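Local atomic coordinates of tryptophan--tRNA ligase (Aeropyrum pernix, PDB entry 3A04), a protein that catalyses the ATP-dependent joining of L-tryptophan to its cognate tRNA, releasing AMP and diphosphate. Residues A[27-32]-A[50-55]; A[155-160]-A[202-207]. All blocks are in the same frame, centred on the assembly; numbering follows the deposited sequence. Where two conformers were deposited one is given.

Interaction 1. Residues A[27-32]-A[50-55]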
loop_
_atom_site.group_PDB
_atom_site.type_symbol
_atom_site.label_atom_id
_atom_site.label_comp_id
_atom_site.label_asym_id
_atom_site.label_seq_id
_atom_site.Cartn_x
_atom_site.Cartn_y
_atom_site.Cartn_z
ATOM N N ARG A 27 -2.370 -2.337 32.093
ATOM C CA ARG A 27 -2.549 -2.024 33.508
ATOM C C ARG A 27 -4.003 -1.782 33.907
ATOM O O ARG A 27 -4.819 -1.403 33.058
ATOM C CB ARG A 27 -1.788 -0.733 33.794
ATOM C CG ARG A 27 -0.337 -0.835 33.349
ATOM C CD ARG A 27 0.633 -1.182 34.503
ATOM N NE ARG A 27 0.422 -2.513 35.036
ATOM C CZ ARG A 27 0.567 -2.876 36.323
ATOM N NH1 ARG A 27 0.855 -2.013 37.293
ATOM N NH2 ARG A 27 0.364 -4.130 36.664
ATOM N N PRO A 28 -4.328 -1.929 35.220
ATOM C CA PRO A 28 -5.676 -1.475 35.682
ATOM C C PRO A 28 -5.858 -0.016 35.378
ATOM O O PRO A 28 -4.931 0.807 35.641
ATOM C CB PRO A 28 -5.616 -1.637 37.211
ATOM C CG PRO A 28 -4.637 -2.878 37.376
ATOM C CD PRO A 28 -3.527 -2.515 36.323
ATOM N N PHE A 29 -7.048 0.319 34.863
ATOM C CA PHE A 29 -7.366 1.719 34.588
ATOM C C PHE A 29 -7.268 2.611 35.801
ATOM O O PHE A 29 -7.008 3.834 35.699
ATOM C CB PHE A 29 -8.792 1.887 33.936
ATOM C CG PHE A 29 -9.012 3.272 33.369
ATOM C CD1 PHE A 29 -8.608 3.578 32.087
ATOM C CD2 PHE A 29 -9.578 4.255 34.136
ATOM C CE1 PHE A 29 -8.729 4.885 31.573
ATOM C CE2 PHE A 29 -9.787 5.495 33.614
ATOM C CZ PHE A 29 -9.301 5.825 32.340
ATOM N N SER A 30 -7.566 2.068 36.966
ATOM C CA SER A 30 -7.534 2.927 38.181
ATOM C C SER A 30 -6.158 3.641 38.441
ATOM O O SER A 30 -6.108 4.732 39.027
ATOM C CB SER A 30 -7.959 2.087 39.398
ATOM O OG SER A 30 -7.214 0.878 39.402
ATOM N N GLU A 31 -5.057 3.083 37.920
ATOM C CA GLU A 31 -3.735 3.716 38.136
ATOM C C GLU A 31 -3.649 5.100 37.474
ATOM O O GLU A 31 -2.813 5.933 37.853
ATOM C CB GLU A 31 -2.618 2.798 37.654
ATOM C CG GLU A 31 -2.595 1.400 38.312
ATOM C CD GLU A 31 -1.399 0.537 37.799
ATOM O OE1 GLU A 31 -0.637 1.009 36.883
ATOM O OE2 GLU A 31 -1.215 -0.603 38.315
ATOM N N VAL A 32 -4.548 5.409 36.521
ATOM C CA VAL A 32 -4.462 6.740 35.937
ATOM C C VAL A 32 -5.361 7.737 36.595
ATOM O O VAL A 32 -5.386 8.879 36.168
ATOM C CB VAL A 32 -4.751 6.809 34.391
ATOM C CG1 VAL A 32 -3.763 6.004 33.609
ATOM C CG2 VAL A 32 -6.259 6.425 34.024
ATOM N N GLY A 50 -16.031 0.441 35.599
ATOM C CA GLY A 50 -15.033 -0.568 35.287
ATOM C C GLY A 50 -15.306 -1.243 33.962
ATOM O O GLY A 50 -14.754 -2.284 33.688
ATOM N N ILE A 51 -16.143 -0.629 33.104
ATOM C CA ILE A 51 -16.309 -1.193 31.741
ATOM C C ILE A 51 -15.021 -0.847 30.952
ATOM O O ILE A 51 -14.512 -1.643 30.181
ATOM C CB ILE A 51 -17.547 -0.565 31.039
ATOM C CG1 ILE A 51 -18.803 -1.141 31.753
ATOM C CG2 ILE A 51 -17.538 -0.874 29.459
ATOM C CD1 ILE A 51 -20.135 -0.364 31.492
ATOM N N ILE A 52 -14.532 0.348 31.148
ATOM C CA ILE A 52 -13.142 0.651 30.744
ATOM C C ILE A 52 -12.219 0.176 31.858
ATOM O O ILE A 52 -12.086 0.826 32.872
ATOM C CB ILE A 52 -13.016 2.116 30.488
ATOM C CG1 ILE A 52 -13.937 2.477 29.270
ATOM C CG2 ILE A 52 -11.562 2.470 30.044
ATOM C CD1 ILE A 52 -13.931 3.948 29.107
ATOM N N PHE A 53 -11.627 -0.988 31.681
ATOM C CA PHE A 53 -10.962 -1.658 32.821
ATOM C C PHE A 53 -9.400 -1.581 32.780
ATOM O O PHE A 53 -8.715 -1.865 33.797
ATOM C CB PHE A 53 -11.347 -3.111 32.849
ATOM C CG PHE A 53 -10.869 -3.897 31.674
ATOM C CD1 PHE A 53 -9.585 -4.489 31.666
ATOM C CD2 PHE A 53 -11.701 -4.077 30.569
ATOM C CE1 PHE A 53 -9.171 -5.253 30.562
ATOM C CE2 PHE A 53 -11.313 -4.819 29.506
ATOM C CZ PHE A 53 -10.035 -5.426 29.482
ATOM N N GLY A 54 -8.850 -1.197 31.607
ATOM C CA GLY A 54 -7.407 -1.307 31.390
ATOM C C GLY A 54 -6.862 -0.126 30.615
ATOM O O GLY A 54 -7.641 0.634 29.956
ATOM N N HIS A 55 -5.523 0.045 30.672
ATOM C CA HIS A 55 -4.878 1.044 29.784
ATOM C C HIS A 55 -3.435 0.580 29.536
ATOM O O HIS A 55 -2.893 -0.242 30.305
ATOM C CB HIS A 55 -4.845 2.456 30.385
ATOM C CG HIS A 55 -3.677 2.665 31.305
ATOM N ND1 HIS A 55 -2.517 3.295 30.906
ATOM C CD2 HIS A 55 -3.483 2.298 32.608
ATOM C CE1 HIS A 55 -1.652 3.306 31.917
ATOM N NE2 HIS A 55 -2.210 2.696 32.956
HETATM O O HOH W 1 -0.495 3.007 35.083
#
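Val32 lays its methyl CG1 on one face of the His55 imidazole, 3.7 Å from the ring centroid and only 10° off the ring normal, a CH-pi contact over the centre of the ring. His55 CG stands between the backbone N and the carbonyl carbon (chi1 84°), on the same side of the sheet as Arg27 CB. The rim of the same ring is used too: Pro28 O lies at its edge near CD2, and a water in the ring plane is 2.7 Å from His55 NE2. The same water donates to Glu31 OE1, whose sister oxygen OE2 is 2.7 Å from Arg27 NH1 in a salt bridge. Arg27 CB packs against the imidazole near NE2, so backbone and side chain of this residue both meet His55. His55 ND1 is hydrogen-bonded to Phe58 N, so both ring nitrogens have partners, which probably fixes the ring's rotation. Phe29 runs beside Ile52, whose CG2 makes an off-centre CH-pi contact 4.2 Å from the Phe29 ring centroid, while Gly54 O meets the ring edge near CD1.

Beneath these side chains Arg27 and His55 form an antiparallel hydrogen-bonded pair: Arg27 N to His55 O is 2.8 Å and nearly straight, and His55 N to Arg27 O is 2.9 Å. Pro28 and Gly54 follow as a non-hydrogen-bonded pair. Where 27-32 turns into its 3-10 segment, Phe29 N still reaches Phe53 O at 2.9 Å, with the donor well above the carbonyl plane.

Phe53 and Gly54 both face Tyr245 in a classic beta bulge. Strand 52-56 runs antiparallel to both its neighbours, the outermost strand 27-28 and strand 242-246, with Phe53 turned to helix 18-22 and Phe29 and Ile52 to helix 45-48.

Interaction 2. Residues A[155-160]-A[202-207]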
loop_
_atom_site.group_PDB
_atom_site.type_symbol
_atom_site.label_atom_id
_atom_site.label_comp_id
_atom_site.label_asym_id
_atom_site.label_seq_id
_atom_site.Cartn_x
_atom_site.Cartn_y
_atom_site.Cartn_z
ATOM N N GLY A 155 -4.073 10.561 1.543
ATOM C CA GLY A 155 -2.985 11.386 0.996
ATOM C C GLY A 155 -1.607 10.747 1.130
ATOM O O GLY A 155 -1.385 9.762 1.843
ATOM N N THR A 156 -0.636 11.407 0.490
ATOM C CA THR A 156 0.705 10.841 0.322
ATOM C C THR A 156 1.441 10.447 1.577
ATOM O O THR A 156 1.962 9.346 1.634
ATOM C CB THR A 156 1.573 11.773 -0.618
ATOM O OG1 THR A 156 0.935 11.769 -1.890
ATOM C CG2 THR A 156 2.989 11.138 -0.813
ATOM N N PRO A 157 1.522 11.337 2.573
ATOM C CA PRO A 157 2.344 10.950 3.735
ATOM C C PRO A 157 1.798 9.696 4.486
ATOM O O PRO A 157 2.580 8.848 5.025
ATOM C CB PRO A 157 2.329 12.219 4.646
ATOM C CG PRO A 157 1.656 13.299 3.869
ATOM C CD PRO A 157 0.969 12.709 2.656
ATOM N N TYR A 158 0.472 9.554 4.500
ATOM C CA TYR A 158 -0.193 8.416 5.188
ATOM C C TYR A 158 0.143 7.191 4.400
ATOM O O TYR A 158 0.490 6.178 4.894
ATOM C CB TYR A 158 -1.721 8.632 5.060
ATOM C CG TYR A 158 -2.625 7.461 5.326
ATOM C CD1 TYR A 158 -2.995 7.146 6.634
ATOM C CD2 TYR A 158 -3.252 6.800 4.296
ATOM C CE1 TYR A 158 -3.901 6.113 6.888
ATOM C CE2 TYR A 158 -4.141 5.792 4.528
ATOM C CZ TYR A 158 -4.517 5.496 5.797
ATOM O OH TYR A 158 -5.432 4.484 5.966
ATOM N N PHE A 159 0.036 7.263 3.104
ATOM C CA PHE A 159 0.308 6.075 2.342
ATOM C C PHE A 159 1.814 5.740 2.338
ATOM O O PHE A 159 2.171 4.608 2.294
ATOM C CB PHE A 159 -0.184 5.957 0.810
ATOM C CG PHE A 159 -0.241 4.512 0.313
ATOM C CD1 PHE A 159 -1.233 3.647 0.709
ATOM C CD2 PHE A 159 0.705 4.012 -0.566
ATOM C CE1 PHE A 159 -1.241 2.361 0.261
ATOM C CE2 PHE A 159 0.640 2.708 -0.998
ATOM C CZ PHE A 159 -0.314 1.922 -0.565
ATOM N N ARG A 160 2.665 6.737 2.379
ATOM C CA ARG A 160 4.104 6.428 2.472
ATOM C C ARG A 160 4.412 5.601 3.727
ATOM O O ARG A 160 5.279 4.720 3.716
ATOM C CB ARG A 160 4.901 7.726 2.515
ATOM C CG ARG A 160 6.424 7.461 2.378
ATOM C CD ARG A 160 7.211 8.801 2.318
ATOM N NE ARG A 160 6.743 9.718 1.317
ATOM C CZ ARG A 160 6.622 11.028 1.497
ATOM N NH1 ARG A 160 6.927 11.573 2.662
ATOM N NH2 ARG A 160 6.216 11.785 0.499
ATOM N N ASP A 202 3.503 15.781 10.768
ATOM C CA ASP A 202 3.171 17.178 10.733
ATOM C C ASP A 202 2.055 17.441 9.760
ATOM O O ASP A 202 1.205 18.254 10.050
ATOM C CB ASP A 202 4.428 17.973 10.361
ATOM C CG ASP A 202 5.493 17.810 11.469
ATOM O OD1 ASP A 202 5.095 17.679 12.676
ATOM O OD2 ASP A 202 6.668 17.714 11.130
ATOM N N GLU A 203 2.023 16.738 8.621
ATOM C CA GLU A 203 0.933 16.939 7.677
ATOM C C GLU A 203 -0.482 16.705 8.200
ATOM O O GLU A 203 -1.459 17.184 7.591
ATOM C CB GLU A 203 1.094 16.038 6.474
ATOM C CG GLU A 203 2.333 16.446 5.630
ATOM C CD GLU A 203 3.586 15.637 5.965
ATOM O OE1 GLU A 203 3.703 15.060 7.068
ATOM O OE2 GLU A 203 4.539 15.591 5.125
ATOM N N TYR A 204 -0.624 15.907 9.253
ATOM C CA TYR A 204 -1.985 15.676 9.766
ATOM C C TYR A 204 -2.198 16.365 11.104
ATOM O O TYR A 204 -3.179 16.041 11.782
ATOM C CB TYR A 204 -2.243 14.144 9.906
ATOM C CG TYR A 204 -2.184 13.523 8.508
ATOM C CD1 TYR A 204 -3.201 13.779 7.589
ATOM C CD2 TYR A 204 -1.065 12.775 8.101
ATOM C CE1 TYR A 204 -3.141 13.224 6.226
ATOM C CE2 TYR A 204 -0.976 12.192 6.781
ATOM C CZ TYR A 204 -2.009 12.457 5.853
ATOM O OH TYR A 204 -1.948 11.927 4.567
ATOM N N GLY A 205 -1.261 17.244 11.512
ATOM C CA GLY A 205 -1.413 18.002 12.761
ATOM C C GLY A 205 -0.373 17.681 13.832
ATOM O O GLY A 205 -0.305 18.360 14.847
ATOM N N GLY A 206 0.451 16.655 13.630
ATOM C CA GLY A 206 1.578 16.481 14.513
ATOM C C GLY A 206 1.257 15.987 15.924
ATOM O O GLY A 206 1.895 16.452 16.934
ATOM N N TYR A 207 0.260 15.100 16.003
ATOM C CA TYR A 207 -0.257 14.596 17.274
ATOM C C TYR A 207 0.514 13.357 17.728
ATOM O O TYR A 207 0.206 12.184 17.414
ATOM C CB TYR A 207 -1.784 14.318 17.240
ATOM C CG TYR A 207 -2.657 15.536 16.998
ATOM C CD1 TYR A 207 -3.190 16.275 18.081
ATOM C CD2 TYR A 207 -3.051 15.875 15.722
ATOM C CE1 TYR A 207 -4.018 17.382 17.849
ATOM C CE2 TYR A 207 -3.892 16.991 15.497
ATOM C CZ TYR A 207 -4.344 17.726 16.581
ATOM O OH TYR A 207 -5.171 18.827 16.383
HETATM O O HOH W 2 5.406 14.061 3.195
#
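Pro157 and Glu203, whose CA atoms, at 7.3 Å, are the nearest across the two segments, bring the first turn of helix 156-165 against a short 3-10 segment without any backbone-to-backbone hydrogen bond between them. Side chains fill the gap. The Pro157 ring meets the aliphatic part of Glu203, CG to CG at 3.7 Å, and Pro157 CB also touches Tyr204 CE2 at 3.9 Å. Tyr204 has its CG anti to the carbonyl carbon (chi1 -64°), and its ring extends to the helix start with the hydroxyl leading. There OH lies 3.3 Å from Tyr158 CB and accepts a weak bond from Tyr158 N at 3.4 Å, bent to 139° at the hydrogen. The stronger polar partner of this hydroxyl is Arg154 O, just before the N-cap residue Gly155. An alanine in place of Tyr204 would probably leave Arg154 O without this hydroxyl partner and open a gap beside Pro157 CB and Tyr158 CB.

Glu203 bends at chi2 (96°), and its OE2 accepts from a water at 2.6 Å that in turn accepts from Arg160 NH1. The same carboxylate forms a salt bridge with Arg371 of the second subunit, while Phe372 of that subunit makes a cation-pi contact with Arg160. His198 meets the rings of both Tyr204 and Tyr158 edge-to-face, and Tyr158 OH bonds to Asp195 on helix 183-197.

A loop side chain thus meets a helix N terminus, with Gly155 as N-cap, at the subunit interface of the class I synthetase dimer.

How the interactions relate
From the N terminus, interaction 1 closes first: the chain leaves edge strand 27-28, passes through helices 33-38 and 45-48, and returns on strand 52-56, extending the mixed sheet at one side. The chain then adds strands 72-77, 103-108 and 147-150, the last being the other outermost strand, before helix 156-165 begins interaction 2. Helices 171-178 and 183-197 fill most of the loop closed at 202-207, just before strand 210-215. The two loops follow in series, neither nested nor crossed. The centres of interactions 1 and 2 are about 31 Å apart, and the nearest atoms of interactions 1 and 2 about 16 Å. Interaction 1 is buried within one chain; interaction 2 borders the second subunit.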